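Local coordinates for protein ATP synthase epsilon chain (Caldalkalibacillus thermarum TA2.A1, PDB 5IK2) that probably takes part in making ATP from ADP as the epsilon subunit of a rotary, proton-driven ATP synthase, and itself binds ATP, at residues Gly18-Val23 against Val50-Gly55; Glu83-Ile88 against Leu128-Ser133. The protein carries 2 engineered substitutions. One frame throughout, in Å; residues are numbered along the deposited sequence.

The two contacts sit in different parts of the chain and come in series: contact 1 closes within the first 55 residues, and contact 2 opens at Glu83. Contact 1 pairs strands 19-26 and 48-54 in the beta-sandwich. Contact 2 sets the loop between strand 81-83 and helix 90-104 against the end of helix 114-133. Their centres lie about 17 Å apart and their nearest atoms about 6 Å, so they do not touch. They are joined through shared neighbours: strand 57-64 borders both, and Pro49 on strand 48-54 is touched by Val130. Contact 1 thus belongs to the sandwich itself, while contact 2 joins the loop leaving it to the C-terminal helix.

Contact 1: residues Gly18-Val23 against Val50-Gly55; sequences GEADIV and VRIKQG
The carboxamide of Gln54 and the carboxylate of Asp21 are the flat groups that cross between Gly18-Val23 and Val50-Gly55. Gln54 NE2 donates to Glu19 O at 3.1 Å. The acceptor lies close to the amide plane, whereas the donor stands 62° above the carbonyl plane of Glu19. With Gln54 CG anti to the carbonyl carbon (chi1 -69°), that methylene comes to lie against Glu19 O and Ala20 CA, and Phe16 of strand 14-17 also touches the side chain. An alanine in place of Gln54 would probably leave Glu19 O without this donor and open a gap beside Ala20 CA. The carboxylate of Asp21 accepts a hydrogen bond at OD2 from Gly55 N, 2.6 Å away and nearly in line with the C-O bond.

From this end the backbone ladder runs on along the strands. Asp21 N reaches Lys53 O at 3.0 Å, and Lys53 N returns a bond to Ile22 O at 3.2 Å. Ile22 and Lys53 form an antiparallel hydrogen-bonded pair whose side chains lie side by side and point the same way, Ile22 CG2 resting 3.8 Å from Lys53 CD. Val23 and Ile52, a non-hydrogen-bonded pair, face the other side of the sheet. There Val23 CG1 meets Val50 CG1 at 4.1 Å. Ala20 CB packs on Ile52 CG2, and strand 4-9 adds Val6 and Ile8.

Asp21, helical in backbone (psi -47°) between extended Ala20 and Ile22, stands with Ile22 opposite the single residue Lys53: a beta bulge, consistent with the classic type, in an antiparallel strand pair of the epsilon-subunit beta-sandwich.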
ATOM      1  N   GLY H  18     -24.117  58.506  19.036  1.00 39.57           N
ATOM      2  CA  GLY H  18     -24.963  58.900  20.168  1.00 39.69           C
ATOM      3  C   GLY H  18     -25.405  60.349  20.120  1.00 39.51           C
ATOM      4  O   GLY H  18     -24.929  61.125  19.291  1.00 39.79           O
ATOM      5  N   GLU H  19     -26.322  60.702  21.018  1.00 39.48           N
ATOM      6  CA  GLU H  19     -26.813  62.072  21.150  1.00 39.34           C
ATOM      7  C   GLU H  19     -26.045  62.796  22.250  1.00 38.39           C
ATOM      8  O   GLU H  19     -25.998  62.322  23.386  1.00 38.36           O
ATOM      9  CB  GLU H  19     -28.309  62.078  21.459  1.00 40.41           C
ATOM     10  CG  GLU H  19     -29.167  61.616  20.293  1.00 41.50           C
ATOM     11  CD  GLU H  19     -30.625  61.994  20.457  1.00 42.98           C
ATOM     12  OE1 GLU H  19     -31.226  61.616  21.488  1.00 43.74           O
ATOM     13  OE2 GLU H  19     -31.169  62.668  19.554  1.00 43.77           O
ATOM     14  N   ALA H  20     -25.456  63.943  21.903  1.00 37.17           N
ATOM     15  CA  ALA H  20     -24.599  64.712  22.810  1.00 36.11           C
ATOM     16  C   ALA H  20     -25.191  66.084  23.132  1.00 35.24           C
ATOM     17  O   ALA H  20     -25.899  66.673  22.314  1.00 35.03           O
ATOM     18  CB  ALA H  20     -23.223  64.882  22.194  1.00 36.06           C
ATOM     19  N   ASP H  21     -24.884  66.584  24.328  1.00 34.30           N
ATOM     20  CA  ASP H  21     -25.266  67.938  24.735  1.00 33.88           C
ATOM     21  C   ASP H  21     -24.411  68.969  24.010  1.00 33.27           C
ATOM     22  O   ASP H  21     -24.928  69.960  23.497  1.00 32.99           O
ATOM     23  CB  ASP H  21     -25.113  68.118  26.250  1.00 33.91           C
ATOM     24  CG  ASP H  21     -26.088  67.270  27.044  1.00 33.88           C
ATOM     25  OD1 ASP H  21     -27.300  67.311  26.751  1.00 34.34           O
ATOM     26  OD2 ASP H  21     -25.646  66.568  27.972  1.00 34.02           O
ATOM     27  N   ILE H  22     -23.102  68.726  23.990  1.00 33.13           N
ATOM     28  CA  ILE H  22     -22.141  69.572  23.280  1.00 33.11           C
ATOM     29  C   ILE H  22     -20.964  68.730  22.772  1.00 32.96           C
ATOM     30  O   ILE H  22     -20.553  67.772  23.430  1.00 32.68           O
ATOM     31  CB  ILE H  22     -21.651  70.739  24.179  1.00 33.32           C
ATOM     32  CG1 ILE H  22     -20.719  71.681  23.404  1.00 33.34           C
ATOM     33  CG2 ILE H  22     -20.970  70.227  25.446  1.00 33.20           C
ATOM     34  CD1 ILE H  22     -20.523  73.030  24.065  1.00 33.27           C
ATOM     35  N   VAL H  23     -20.444  69.095  21.600  1.00 33.15           N
ATOM     36  CA  VAL H  23     -19.281  68.441  20.991  1.00 33.16           C
ATOM     37  C   VAL H  23     -18.141  69.457  20.910  1.00 33.22           C
ATOM     38  O   VAL H  23     -18.194  70.393  20.108  1.00 33.08           O
ATOM     39  CB  VAL H  23     -19.610  67.899  19.580  1.00 33.16           C
ATOM     40  CG1 VAL H  23     -18.391  67.224  18.952  1.00 33.26           C
ATOM     41  CG2 VAL H  23     -20.783  66.930  19.645  1.00 33.21           C
ATOM     42  N   VAL H  50     -11.194  64.974  20.643  1.00 32.70           N
ATOM     43  CA  VAL H  50     -12.570  65.458  20.496  1.00 33.04           C
ATOM     44  C   VAL H  50     -13.339  65.047  21.750  1.00 33.46           C
ATOM     45  O   VAL H  50     -13.494  63.855  22.016  1.00 33.71           O
ATOM     46  CB  VAL H  50     -13.256  64.873  19.241  1.00 32.86           C
ATOM     47  CG1 VAL H  50     -14.707  65.344  19.141  1.00 32.72           C
ATOM     48  CG2 VAL H  50     -12.482  65.251  17.982  1.00 32.82           C
ATOM     49  N   ARG H  51     -13.809  66.033  22.512  1.00 33.81           N
ATOM     50  CA  ARG H  51     -14.494  65.793  23.784  1.00 34.48           C
ATOM     51  C   ARG H  51     -16.011  65.909  23.609  1.00 34.24           C
ATOM     52  O   ARG H  51     -16.512  66.950  23.175  1.00 33.82           O
ATOM     53  CB  ARG H  51     -13.976  66.770  24.847  1.00 35.43           C
ATOM     54  CG  ARG H  51     -14.718  66.742  26.181  1.00 36.35           C
ATOM     55  CD  ARG H  51     -13.829  67.152  27.349  1.00 37.22           C
ATOM     56  NE  ARG H  51     -12.885  68.222  27.010  1.00 38.12           N
ATOM     57  CZ  ARG H  51     -13.171  69.526  26.940  1.00 38.72           C
ATOM     58  NH1 ARG H  51     -14.400  69.985  27.185  1.00 39.10           N
ATOM     59  NH2 ARG H  51     -12.208  70.387  26.615  1.00 38.77           N
ATOM     60  N   ILE H  52     -16.721  64.827  23.940  1.00 33.93           N
ATOM     61  CA  ILE H  52     -18.182  64.761  23.851  1.00 33.77           C
ATOM     62  C   ILE H  52     -18.762  64.670  25.261  1.00 33.53           C
ATOM     63  O   ILE H  52     -18.459  63.725  25.991  1.00 32.99           O
ATOM     64  CB  ILE H  52     -18.655  63.532  23.036  1.00 33.76           C
ATOM     65  CG1 ILE H  52     -18.017  63.531  21.641  1.00 33.80           C
ATOM     66  CG2 ILE H  52     -20.178  63.518  22.918  1.00 33.80           C
ATOM     67  CD1 ILE H  52     -18.294  62.278  20.836  1.00 33.87           C
ATOM     68  N   LYS H  53     -19.592  65.648  25.629  1.00 33.78           N
ATOM     69  CA  LYS H  53     -20.312  65.641  26.907  1.00 33.80           C
ATOM     70  C   LYS H  53     -21.732  65.123  26.706  1.00 33.24           C
ATOM     71  O   LYS H  53     -22.508  65.707  25.947  1.00 32.84           O
ATOM     72  CB  LYS H  53     -20.373  67.045  27.515  1.00 34.36           C
ATOM     73  CG  LYS H  53     -19.072  67.513  28.140  1.00 35.26           C
ATOM     74  CD  LYS H  53     -19.150  68.982  28.525  1.00 35.98           C
ATOM     75  CE  LYS H  53     -17.830  69.483  29.083  1.00 36.39           C
ATOM     76  NZ  LYS H  53     -17.766  70.971  29.085  1.00 36.92           N
ATOM     77  N   GLN H  54     -22.051  64.017  27.377  1.00 32.88           N
ATOM     78  CA  GLN H  54     -23.410  63.495  27.463  1.00 32.80           C
ATOM     79  C   GLN H  54     -23.835  63.589  28.922  1.00 33.04           C
ATOM     80  O   GLN H  54     -23.753  62.614  29.669  1.00 33.16           O
ATOM     81  CB  GLN H  54     -23.466  62.052  26.956  1.00 32.70           C
ATOM     82  CG  GLN H  54     -23.239  61.930  25.457  1.00 32.57           C
ATOM     83  CD  GLN H  54     -23.142  60.494  24.980  1.00 32.17           C
ATOM     84  OE1 GLN H  54     -22.401  59.688  25.542  1.00 31.97           O
ATOM     85  NE2 GLN H  54     -23.882  60.169  23.927  1.00 32.23           N
ATOM     86  N   GLY H  55     -24.256  64.788  29.320  1.00 33.22           N
ATOM     87  CA  GLY H  55     -24.650  65.077  30.697  1.00 33.47           C
ATOM     88  C   GLY H  55     -23.480  65.002  31.664  1.00 33.76           C
ATOM     89  O   GLY H  55     -22.608  65.870  31.667  1.00 34.07           O
TER

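Contact 2: residues Glu83-Ile88 against Leu128-Ser133; sequences ELPEEI and LQVANS
Pro85 rests on Val130 where the loop Glu83-Ile88, which leads from the beta-sandwich into the C-terminal helical hairpin, passes the last turns of helix 114-133. Its ring CB lies 3.4 Å from Val130 O, a contact with the backbone of the helix. CG, the far corner of the ring, lies 3.5 Å from the same Val130 O and also touches Val130 CG1 (3.7 Å), with Ser133 OG farther off. CD turns back toward the loop backbone and still reaches Val130 CG1, at 4.0 Å. The two side chains cross obliquely, and the CA atoms of Pro85 and Ala131 are the nearest pair across the contact.

Val130 presents CG1 because this methyl is anti to the backbone N (chi1 176°). The same methyl receives Ile88 CD1 at 4.0 Å, with the two side chains at about a right angle. It is therefore touched by both the proline ring and the isoleucine tip. Ala62 and Pro49 add contacts from the sandwich to Val130, which is buried.

No hydrogen bond spans the two segments; the contact is made by van der Waals packing, part of it ring carbons against Val130 O. The loop is braced internally instead: Leu84 N donates to Glu87 OE2 at 3.1 Å with an almost straight N-H...O angle of 174°. At its start, Glu83 forms a salt bridge through OE2 to Arg127 NH2. Both residues bind ATP in this protein, although none is bound to this chain here.

On the helix, Ser133 OG donates to Val130 O at 2.7 Å, tilted 34° from the carbonyl plane, on the same oxygen that lies against Pro85 CB.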
ATOM      1  N   GLU H  83      -9.941  56.967  17.734  1.00 29.75           N
ATOM      2  CA  GLU H  83      -9.969  55.904  18.742  1.00 30.09           C
ATOM      3  C   GLU H  83     -10.475  56.400  20.091  1.00 30.48           C
ATOM      4  O   GLU H  83     -10.090  57.477  20.549  1.00 30.62           O
ATOM      5  CB  GLU H  83      -8.576  55.293  18.940  1.00 30.14           C
ATOM      6  CG  GLU H  83      -7.979  54.612  17.711  1.00 30.16           C
ATOM      7  CD  GLU H  83      -7.028  55.482  16.901  1.00 30.25           C
ATOM      8  OE1 GLU H  83      -6.638  56.579  17.357  1.00 30.25           O
ATOM      9  OE2 GLU H  83      -6.652  55.050  15.792  1.00 30.38           O
ATOM     10  N   LEU H  84     -11.327  55.590  20.722  1.00 30.74           N
ATOM     11  CA  LEU H  84     -11.693  55.752  22.132  1.00 31.08           C
ATOM     12  C   LEU H  84     -10.502  55.289  22.987  1.00 31.60           C
ATOM     13  O   LEU H  84      -9.631  54.579  22.479  1.00 31.84           O
ATOM     14  CB  LEU H  84     -12.929  54.905  22.458  1.00 31.14           C
ATOM     15  CG  LEU H  84     -14.222  55.213  21.694  1.00 31.03           C
ATOM     16  CD1 LEU H  84     -15.165  54.021  21.739  1.00 30.99           C
ATOM     17  CD2 LEU H  84     -14.897  56.457  22.251  1.00 31.11           C
ATOM     18  N   PRO H  85     -10.455  55.675  24.285  1.00 32.22           N
ATOM     19  CA  PRO H  85      -9.303  55.315  25.135  1.00 32.73           C
ATOM     20  C   PRO H  85      -8.968  53.819  25.181  1.00 33.48           C
ATOM     21  O   PRO H  85      -7.795  53.450  25.088  1.00 33.00           O
ATOM     22  CB  PRO H  85      -9.731  55.806  26.525  1.00 32.63           C
ATOM     23  CG  PRO H  85     -10.701  56.901  26.255  1.00 32.30           C
ATOM     24  CD  PRO H  85     -11.463  56.432  25.052  1.00 32.25           C
ATOM     25  N   GLU H  86      -9.997  52.980  25.307  1.00 34.84           N
ATOM     26  CA  GLU H  86      -9.827  51.523  25.432  1.00 35.83           C
ATOM     27  C   GLU H  86      -9.226  50.816  24.204  1.00 36.25           C
ATOM     28  O   GLU H  86      -8.623  49.751  24.348  1.00 36.45           O
ATOM     29  CB  GLU H  86     -11.152  50.836  25.832  1.00 36.20           C
ATOM     30  CG  GLU H  86     -12.288  50.882  24.801  1.00 36.54           C
ATOM     31  CD  GLU H  86     -13.327  51.967  25.059  1.00 36.84           C
ATOM     32  OE1 GLU H  86     -12.971  53.040  25.602  1.00 36.82           O
ATOM     33  OE2 GLU H  86     -14.507  51.749  24.702  1.00 36.41           O
ATOM     34  N   GLU H  87      -9.386  51.401  23.015  1.00 36.76           N
ATOM     35  CA  GLU H  87      -8.940  50.769  21.759  1.00 37.04           C
ATOM     36  C   GLU H  87      -7.672  51.404  21.141  1.00 37.00           C
ATOM     37  O   GLU H  87      -7.458  51.312  19.929  1.00 37.01           O
ATOM     38  CB  GLU H  87     -10.109  50.710  20.753  1.00 36.87           C
ATOM     39  CG  GLU H  87     -10.569  52.046  20.171  1.00 36.76           C
ATOM     40  CD  GLU H  87     -11.957  51.994  19.535  1.00 36.55           C
ATOM     41  OE1 GLU H  87     -12.503  50.890  19.313  1.00 36.62           O
ATOM     42  OE2 GLU H  87     -12.511  53.075  19.251  1.00 35.99           O
ATOM     43  N   ILE H  88      -6.829  52.006  21.986  1.00 36.97           N
ATOM     44  CA  ILE H  88      -5.550  52.600  21.570  1.00 37.07           C
ATOM     45  C   ILE H  88      -4.400  51.690  22.006  1.00 37.14           C
ATOM     46  O   ILE H  88      -4.318  51.311  23.177  1.00 37.18           O
ATOM     47  CB  ILE H  88      -5.354  54.007  22.193  1.00 36.97           C
ATOM     48  CG1 ILE H  88      -6.351  55.001  21.582  1.00 36.94           C
ATOM     49  CG2 ILE H  88      -3.926  54.517  21.991  1.00 36.95           C
ATOM     50  CD1 ILE H  88      -6.556  56.262  22.397  1.00 36.92           C
ATOM     51  N   LEU H 128      -1.795  59.178  23.199  1.00 38.36           N
ATOM     52  CA  LEU H 128      -1.334  59.040  24.586  1.00 39.30           C
ATOM     53  C   LEU H 128      -2.164  59.870  25.573  1.00 39.95           C
ATOM     54  O   LEU H 128      -2.451  59.402  26.676  1.00 39.97           O
ATOM     55  CB  LEU H 128       0.152  59.407  24.702  1.00 39.41           C
ATOM     56  CG  LEU H 128       1.111  58.458  23.968  1.00 39.46           C
ATOM     57  CD1 LEU H 128       2.449  59.130  23.696  1.00 39.41           C
ATOM     58  CD2 LEU H 128       1.307  57.159  24.739  1.00 39.26           C
ATOM     59  N   GLN H 129      -2.537  61.090  25.180  1.00 41.02           N
ATOM     60  CA  GLN H 129      -3.414  61.954  25.995  1.00 42.29           C
ATOM     61  C   GLN H 129      -4.771  61.309  26.293  1.00 42.77           C
ATOM     62  O   GLN H 129      -5.239  61.334  27.434  1.00 42.83           O
ATOM     63  CB  GLN H 129      -3.656  63.306  25.305  1.00 42.98           C
ATOM     64  CG  GLN H 129      -2.489  64.281  25.357  1.00 43.47           C
ATOM     65  CD  GLN H 129      -2.749  65.546  24.550  1.00 44.06           C
ATOM     66  OE1 GLN H 129      -3.862  66.079  24.545  1.00 43.80           O
ATOM     67  NE2 GLN H 129      -1.719  66.035  23.864  1.00 44.14           N
ATOM     68  N   VAL H 130      -5.391  60.743  25.259  1.00 43.56           N
ATOM     69  CA  VAL H 130      -6.707  60.102  25.379  1.00 44.30           C
ATOM     70  C   VAL H 130      -6.617  58.760  26.123  1.00 45.95           C
ATOM     71  O   VAL H 130      -7.570  58.364  26.796  1.00 46.19           O
ATOM     72  CB  VAL H 130      -7.386  59.949  23.993  1.00 43.82           C
ATOM     73  CG1 VAL H 130      -8.705  59.189  24.091  1.00 43.87           C
ATOM     74  CG2 VAL H 130      -7.630  61.325  23.378  1.00 43.62           C
ATOM     75  N   ALA H 131      -5.478  58.074  26.010  1.00 48.16           N
ATOM     76  CA  ALA H 131      -5.229  56.835  26.765  1.00 49.63           C
ATOM     77  C   ALA H 131      -5.060  57.076  28.273  1.00 51.36           C
ATOM     78  O   ALA H 131      -5.515  56.262  29.078  1.00 51.58           O
ATOM     79  CB  ALA H 131      -4.013  56.109  26.209  1.00 49.68           C
ATOM     80  N   ASN H 132      -4.406  58.180  28.645  1.00 53.61           N
ATOM     81  CA  ASN H 132      -4.208  58.544  30.062  1.00 55.83           C
ATOM     82  C   ASN H 132      -5.490  58.974  30.790  1.00 57.86           C
ATOM     83  O   ASN H 132      -5.552  58.886  32.019  1.00 57.96           O
ATOM     84  CB  ASN H 132      -3.156  59.660  30.210  1.00 56.01           C
ATOM     85  CG  ASN H 132      -1.749  59.211  29.839  1.00 56.20           C
ATOM     86  OD1 ASN H 132      -0.991  59.970  29.234  1.00 56.50           O
ATOM     87  ND2 ASN H 132      -1.387  57.987  30.212  1.00 56.26           N
ATOM     88  N   SER H 133      -6.491  59.452  30.048  1.00 60.50           N
ATOM     89  CA  SER H 133      -7.779  59.859  30.638  1.00 62.40           C
ATOM     90  C   SER H 133      -8.567  58.680  31.230  1.00 65.12           C
ATOM     91  O   SER H 133      -9.323  58.860  32.190  1.00 65.73           O
ATOM     92  CB  SER H 133      -8.640  60.605  29.609  1.00 61.61           C
ATOM     93  OG  SER H 133      -9.031  59.757  28.541  1.00 60.58           O
TER